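Local coordinates for nickel ABC transporter (Nickel-binding protein) (Bacillus halodurans, PDB 3T66) that probably captures nickel or peptide-like solutes outside the cell and hands them to an ABC transporter, as a family 5 solute-binding protein, at residues 399-403 with 450-454; 415-421 with 440-445. All coordinates share one frame; numbering follows the deposited sequence.

Contact 1 (399-403 with 450-454)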
loop_
_atom_site.group_PDB
_atom_site.type_symbol
_atom_site.label_atom_id
_atom_site.label_comp_id
_atom_site.label_asym_id
_atom_site.label_seq_id
_atom_site.Cartn_x
_atom_site.Cartn_y
_atom_site.Cartn_z
ATOM N N ASN A 399 7.975 1.663 -13.239
ATOM C CA ASN A 399 8.147 2.634 -14.265
ATOM C C ASN A 399 8.485 4.015 -13.678
ATOM O O ASN A 399 9.460 4.668 -14.102
ATOM C CB ASN A 399 6.932 2.705 -15.155
ATOM C CG ASN A 399 7.246 3.359 -16.462
ATOM O OD1 ASN A 399 7.683 2.702 -17.420
ATOM N ND2 ASN A 399 7.062 4.671 -16.512
ATOM N N ALA A 400 7.722 4.433 -12.672
ATOM C CA ALA A 400 7.907 5.745 -12.111
ATOM C C ALA A 400 9.308 5.917 -11.529
ATOM O O ALA A 400 9.916 6.990 -11.645
ATOM C CB ALA A 400 6.871 6.024 -11.080
ATOM N N THR A 401 9.858 4.880 -10.933
ATOM C CA THR A 401 11.087 5.092 -10.164
ATOM C C THR A 401 12.394 4.714 -10.899
ATOM O O THR A 401 13.515 5.122 -10.505
ATOM C CB THR A 401 10.949 4.370 -8.821
ATOM O OG1 THR A 401 9.664 4.708 -8.260
ATOM C CG2 THR A 401 12.029 4.773 -7.878
ATOM N N TYR A 402 12.247 3.957 -11.986
ATOM C CA TYR A 402 13.385 3.318 -12.608
ATOM C C TYR A 402 13.527 3.614 -14.076
ATOM O O TYR A 402 14.629 3.637 -14.586
ATOM C CB TYR A 402 13.282 1.821 -12.390
ATOM C CG TYR A 402 13.405 1.461 -10.946
ATOM C CD1 TYR A 402 14.641 1.580 -10.293
ATOM C CD2 TYR A 402 12.298 1.023 -10.222
ATOM C CE1 TYR A 402 14.783 1.259 -8.958
ATOM C CE2 TYR A 402 12.413 0.700 -8.883
ATOM C CZ TYR A 402 13.671 0.818 -8.251
ATOM O OH TYR A 402 13.827 0.504 -6.918
ATOM N N HIS A 403 12.423 3.825 -14.777
ATOM C CA HIS A 403 12.550 4.096 -16.193
ATOM C C HIS A 403 13.115 5.499 -16.410
ATOM O O HIS A 403 12.732 6.417 -15.703
ATOM C CB HIS A 403 11.230 3.928 -16.899
ATOM C CG HIS A 403 11.335 4.103 -18.371
ATOM N ND1 HIS A 403 11.598 5.327 -18.953
ATOM C CD2 HIS A 403 11.244 3.215 -19.383
ATOM C CE1 HIS A 403 11.657 5.184 -20.264
ATOM N NE2 HIS A 403 11.432 3.915 -20.552
ATOM N N ILE A 450 20.080 -1.061 -6.770
ATOM C CA ILE A 450 19.674 0.304 -7.058
ATOM C C ILE A 450 19.058 1.081 -5.896
ATOM O O ILE A 450 19.227 2.270 -5.816
ATOM C CB ILE A 450 18.881 0.445 -8.355
ATOM C CG1 ILE A 450 19.841 0.590 -9.517
ATOM C CG2 ILE A 450 18.070 1.700 -8.365
ATOM C CD1 ILE A 450 20.059 -0.629 -10.264
ATOM N N HIS A 451 18.417 0.489 -4.925
ATOM C CA HIS A 451 18.315 1.293 -3.701
ATOM C C HIS A 451 18.446 0.396 -2.498
ATOM O O HIS A 451 18.711 -0.789 -2.644
ATOM C CB HIS A 451 17.016 2.043 -3.655
ATOM C CG HIS A 451 16.799 2.967 -4.807
ATOM N ND1 HIS A 451 17.514 4.135 -4.966
ATOM C CD2 HIS A 451 15.905 2.929 -5.829
ATOM C CE1 HIS A 451 17.070 4.779 -6.035
ATOM N NE2 HIS A 451 16.092 4.071 -6.574
ATOM N N SER A 452 18.273 0.925 -1.305
ATOM C CA SER A 452 18.374 0.042 -0.165
ATOM C C SER A 452 17.027 -0.028 0.454
ATOM O O SER A 452 16.496 0.995 0.859
ATOM C CB SER A 452 19.378 0.558 0.870
ATOM O OG SER A 452 19.658 -0.443 1.854
ATOM N N PHE A 453 16.470 -1.225 0.542
ATOM C CA PHE A 453 15.141 -1.354 1.114
ATOM C C PHE A 453 15.241 -1.805 2.539
ATOM O O PHE A 453 15.780 -2.878 2.820
ATOM C CB PHE A 453 14.257 -2.256 0.259
ATOM C CG PHE A 453 14.028 -1.701 -1.089
ATOM C CD1 PHE A 453 13.090 -0.680 -1.277
ATOM C CD2 PHE A 453 14.817 -2.093 -2.146
ATOM C CE1 PHE A 453 12.883 -0.094 -2.532
ATOM C CE2 PHE A 453 14.650 -1.520 -3.411
ATOM C CZ PHE A 453 13.676 -0.509 -3.609
ATOM N N LEU A 454 14.734 -0.943 3.425
ATOM C CA LEU A 454 14.849 -1.081 4.866
ATOM C C LEU A 454 13.725 -1.871 5.488
ATOM O O LEU A 454 13.886 -3.042 5.830
ATOM C CB LEU A 454 14.881 0.303 5.473
ATOM C CG LEU A 454 16.014 1.139 4.904
ATOM C CD1 LEU A 454 15.817 2.600 5.320
ATOM C CD2 LEU A 454 17.330 0.576 5.408
#
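The phenol ring of Tyr-402 meets Ile-450 at its edge, where CG2 of the isoleucine lies in the ring plane, 3.4 Å from CE1. On one face of the same ring sits CG2 of the preceding residue, Thr-401, displaced toward the rim. The His-451 imidazole takes the OH of Tyr-402 at its own edge, its CD2 3.4 Å from that oxygen, while CG2 of Ile-450 rests against one of its faces. Phe-453 likewise presents an edge, with CZ 3.5 Å from the Tyr-402 OH. The tyrosine and histidine rings lie obliquely, planes 42° apart and centroids 5.7 Å apart.

With CG of Tyr-402 anti to the carbonyl carbon (chi1 -66°), the long side chain reaches from the last turn of its helix to residues 450-453, bridging backbones whose nearest CA atoms, those of Tyr-402 and Ile-450, are 8.9 Å apart. No hydrogen bond joins the two segments. The buried hydroxyl is instead hydrogen-bonded to the OH of Tyr-397. A tyrosine suits this place because its ring packs against apolar carbon while its tip keeps a polar partner; the branched Ile-450 fits a methyl to the ring edge, and flat His-451 packs beside it while its ND1 takes the N-H of Met-246.

Within what is probably the usual family 5 solute-binding fold, the contact joins the C-terminal end of helix 395-402 to the residues leading into strand 451-464. Beside it, helix 416-426 touches Tyr-402 through Ile-422, and strand 240-246 pairs antiparallel with strand 451-464.

Contact 2 (415-421 with 440-445)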
loop_
_atom_site.group_PDB
_atom_site.type_symbol
_atom_site.label_atom_id
_atom_site.label_comp_id
_atom_site.label_asym_id
_atom_site.label_seq_id
_atom_site.Cartn_x
_atom_site.Cartn_y
_atom_site.Cartn_z
ATOM N N ASP A 415 19.423 2.415 -16.515
ATOM C CA ASP A 415 20.120 1.194 -16.826
ATOM C C ASP A 415 19.352 0.459 -17.926
ATOM O O ASP A 415 18.201 0.050 -17.720
ATOM C CB ASP A 415 20.195 0.352 -15.572
ATOM C CG ASP A 415 21.059 -0.847 -15.733
ATOM O OD1 ASP A 415 21.873 -1.023 -14.792
ATOM O OD2 ASP A 415 20.927 -1.603 -16.756
ATOM N N PRO A 416 19.990 0.287 -19.099
ATOM C CA PRO A 416 19.262 -0.194 -20.281
ATOM C C PRO A 416 18.727 -1.598 -20.103
ATOM O O PRO A 416 17.623 -1.864 -20.541
ATOM C CB PRO A 416 20.307 -0.121 -21.405
ATOM C CG PRO A 416 21.346 0.864 -20.873
ATOM C CD PRO A 416 21.402 0.568 -19.411
ATOM N N GLU A 417 19.460 -2.477 -19.447
ATOM C CA GLU A 417 18.905 -3.816 -19.194
ATOM C C GLU A 417 17.534 -3.738 -18.469
ATOM O O GLU A 417 16.521 -4.195 -19.003
ATOM C CB GLU A 417 19.913 -4.732 -18.475
ATOM C CG GLU A 417 19.278 -5.855 -17.667
ATOM C CD GLU A 417 20.214 -7.039 -17.404
ATOM O OE1 GLU A 417 19.752 -8.175 -17.632
ATOM O OE2 GLU A 417 21.392 -6.859 -16.967
ATOM N N LEU A 418 17.521 -3.122 -17.285
ATOM C CA LEU A 418 16.304 -2.717 -16.588
ATOM C C LEU A 418 15.242 -2.026 -17.457
ATOM O O LEU A 418 14.098 -2.474 -17.533
ATOM C CB LEU A 418 16.643 -1.814 -15.398
ATOM C CG LEU A 418 15.521 -1.509 -14.410
ATOM C CD1 LEU A 418 14.812 -2.760 -13.954
ATOM C CD2 LEU A 418 16.096 -0.824 -13.199
ATOM N N THR A 419 15.612 -0.933 -18.095
ATOM C CA THR A 419 14.717 -0.320 -19.014
ATOM C C THR A 419 14.154 -1.329 -20.004
ATOM O O THR A 419 12.970 -1.249 -20.408
ATOM C CB THR A 419 15.416 0.781 -19.684
ATOM O OG1 THR A 419 15.854 1.683 -18.651
ATOM C CG2 THR A 419 14.471 1.489 -20.724
ATOM N N GLY A 420 14.983 -2.312 -20.348
ATOM C CA GLY A 420 14.543 -3.397 -21.221
ATOM C C GLY A 420 13.270 -4.013 -20.662
ATOM O O GLY A 420 12.228 -4.098 -21.326
ATOM N N ILE A 421 13.356 -4.419 -19.405
ATOM C CA ILE A 421 12.309 -5.197 -18.802
ATOM C C ILE A 421 11.090 -4.328 -18.670
ATOM O O ILE A 421 9.995 -4.708 -19.089
ATOM C CB ILE A 421 12.755 -5.751 -17.463
ATOM C CG1 ILE A 421 14.051 -6.541 -17.641
ATOM C CG2 ILE A 421 11.685 -6.656 -16.923
ATOM C CD1 ILE A 421 14.716 -6.963 -16.351
ATOM N N GLN A 440 11.806 -10.116 -12.284
ATOM C CA GLN A 440 13.071 -9.926 -12.944
ATOM C C GLN A 440 13.586 -8.550 -12.714
ATOM O O GLN A 440 14.750 -8.334 -12.543
ATOM C CB GLN A 440 12.888 -10.086 -14.432
ATOM C CG GLN A 440 12.593 -11.462 -14.889
ATOM C CD GLN A 440 12.571 -11.540 -16.368
ATOM O OE1 GLN A 440 11.892 -12.357 -16.961
ATOM N NE2 GLN A 440 13.317 -10.674 -16.984
ATOM N N ALA A 441 12.696 -7.601 -12.778
ATOM C CA ALA A 441 13.060 -6.251 -12.540
ATOM C C ALA A 441 13.452 -6.183 -11.064
ATOM O O ALA A 441 14.442 -5.551 -10.712
ATOM C CB ALA A 441 11.899 -5.356 -12.844
ATOM N N ALA A 442 12.702 -6.877 -10.213
ATOM C CA ALA A 442 13.052 -6.941 -8.817
ATOM C C ALA A 442 14.468 -7.521 -8.687
ATOM O O ALA A 442 15.404 -6.803 -8.317
ATOM C CB ALA A 442 12.071 -7.753 -8.090
ATOM N N ALA A 443 14.636 -8.794 -9.037
ATOM C CA ALA A 443 15.948 -9.434 -9.111
ATOM C C ALA A 443 17.046 -8.492 -9.640
ATOM O O ALA A 443 18.125 -8.332 -9.073
ATOM C CB ALA A 443 15.855 -10.676 -9.992
ATOM N N TYR A 444 16.778 -7.858 -10.753
ATOM C CA TYR A 444 17.810 -7.065 -11.319
ATOM C C TYR A 444 18.159 -5.889 -10.421
ATOM O O TYR A 444 19.335 -5.537 -10.292
ATOM C CB TYR A 444 17.405 -6.585 -12.683
ATOM C CG TYR A 444 18.483 -5.784 -13.247
ATOM C CD1 TYR A 444 19.602 -6.398 -13.760
ATOM C CD2 TYR A 444 18.421 -4.417 -13.219
ATOM C CE1 TYR A 444 20.644 -5.665 -14.275
ATOM C CE2 TYR A 444 19.439 -3.660 -13.712
ATOM C CZ TYR A 444 20.566 -4.285 -14.258
ATOM O OH TYR A 444 21.603 -3.532 -14.785
ATOM N N ILE A 445 17.129 -5.294 -9.816
ATOM C CA ILE A 445 17.280 -4.171 -8.874
ATOM C C ILE A 445 18.048 -4.572 -7.593
ATOM O O ILE A 445 18.786 -3.782 -7.003
ATOM C CB ILE A 445 15.907 -3.575 -8.534
ATOM C CG1 ILE A 445 15.384 -2.774 -9.726
ATOM C CG2 ILE A 445 15.986 -2.669 -7.353
ATOM C CD1 ILE A 445 13.835 -2.577 -9.782
#
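Tyr-444, Leu-418 and Ile-421 carry the packing of a helical hairpin, in which the consecutive helices 416-426 and 431-447 run antiparallel; their short segments make an angle of 164°, with axes 9.8 Å apart. The tyrosine CG is anti to the backbone N (chi1 -180°), which sends the ring across to the N-terminal turn of the facing helix. CG of Glu-417 lies over one face, 4.0 Å from the ring centroid, in a CH-pi contact, and its carboxylate comes beside CE1; glutamate suits this exposed position because its charge can be solvated.

Leu-418 brings CB to 3.8 Å from Tyr-444 CE2. Its CD1 lies between Tyr-444 CD2 and the Ala-441 methyl, and its CD2 meets CG1 of Ile-445, a branched apolar set suited to the buried side. The CA atoms of Leu-418 and Ala-441 are 6.3 Å apart, and the small methyl of Ala-441 fits against both Leu-418 CD1 and Ile-421 CG2. Ile-421, one turn on, extends CD1 along Gln-440, 4.0 Å from NE2, so its other branch serves the amide-bearing neighbour.

Replacing Tyr-444 by an alanine would probably open a gap between the helices, leaving Glu-417 CG and Leu-418 CB without the ring they pack on.

Asp-415, the N-cap of helix 416-426, accepts a weak bond from Glu-417 N at OD2; the Tyr-444 OH, less surely placed, appears to donate to OD1, which lies at the ring edge.

The two contacts share a single neighbourhood, their centres about 10 Å apart, and contact 2 is nested within the chain loop that contact 1 closes. Contact 1 is the more buried, setting a helix end against a strand through aromatic edges; its polar tips find partners outside both segments. Contact 2 joins two helices nearer the surface, so an apolar inner side grades into acidic and amide side chains toward solvent, and a hydrogen bond, its hydroxyl less surely placed, appears to cross between its own segments. The two also touch directly: Tyr-402 CB packs on Leu-418 CD2, its ring meets the Ile-445 side chain, and Ile-450 N probably bonds to Ile-445 O where helix 431-447 gives way to strand 451-464.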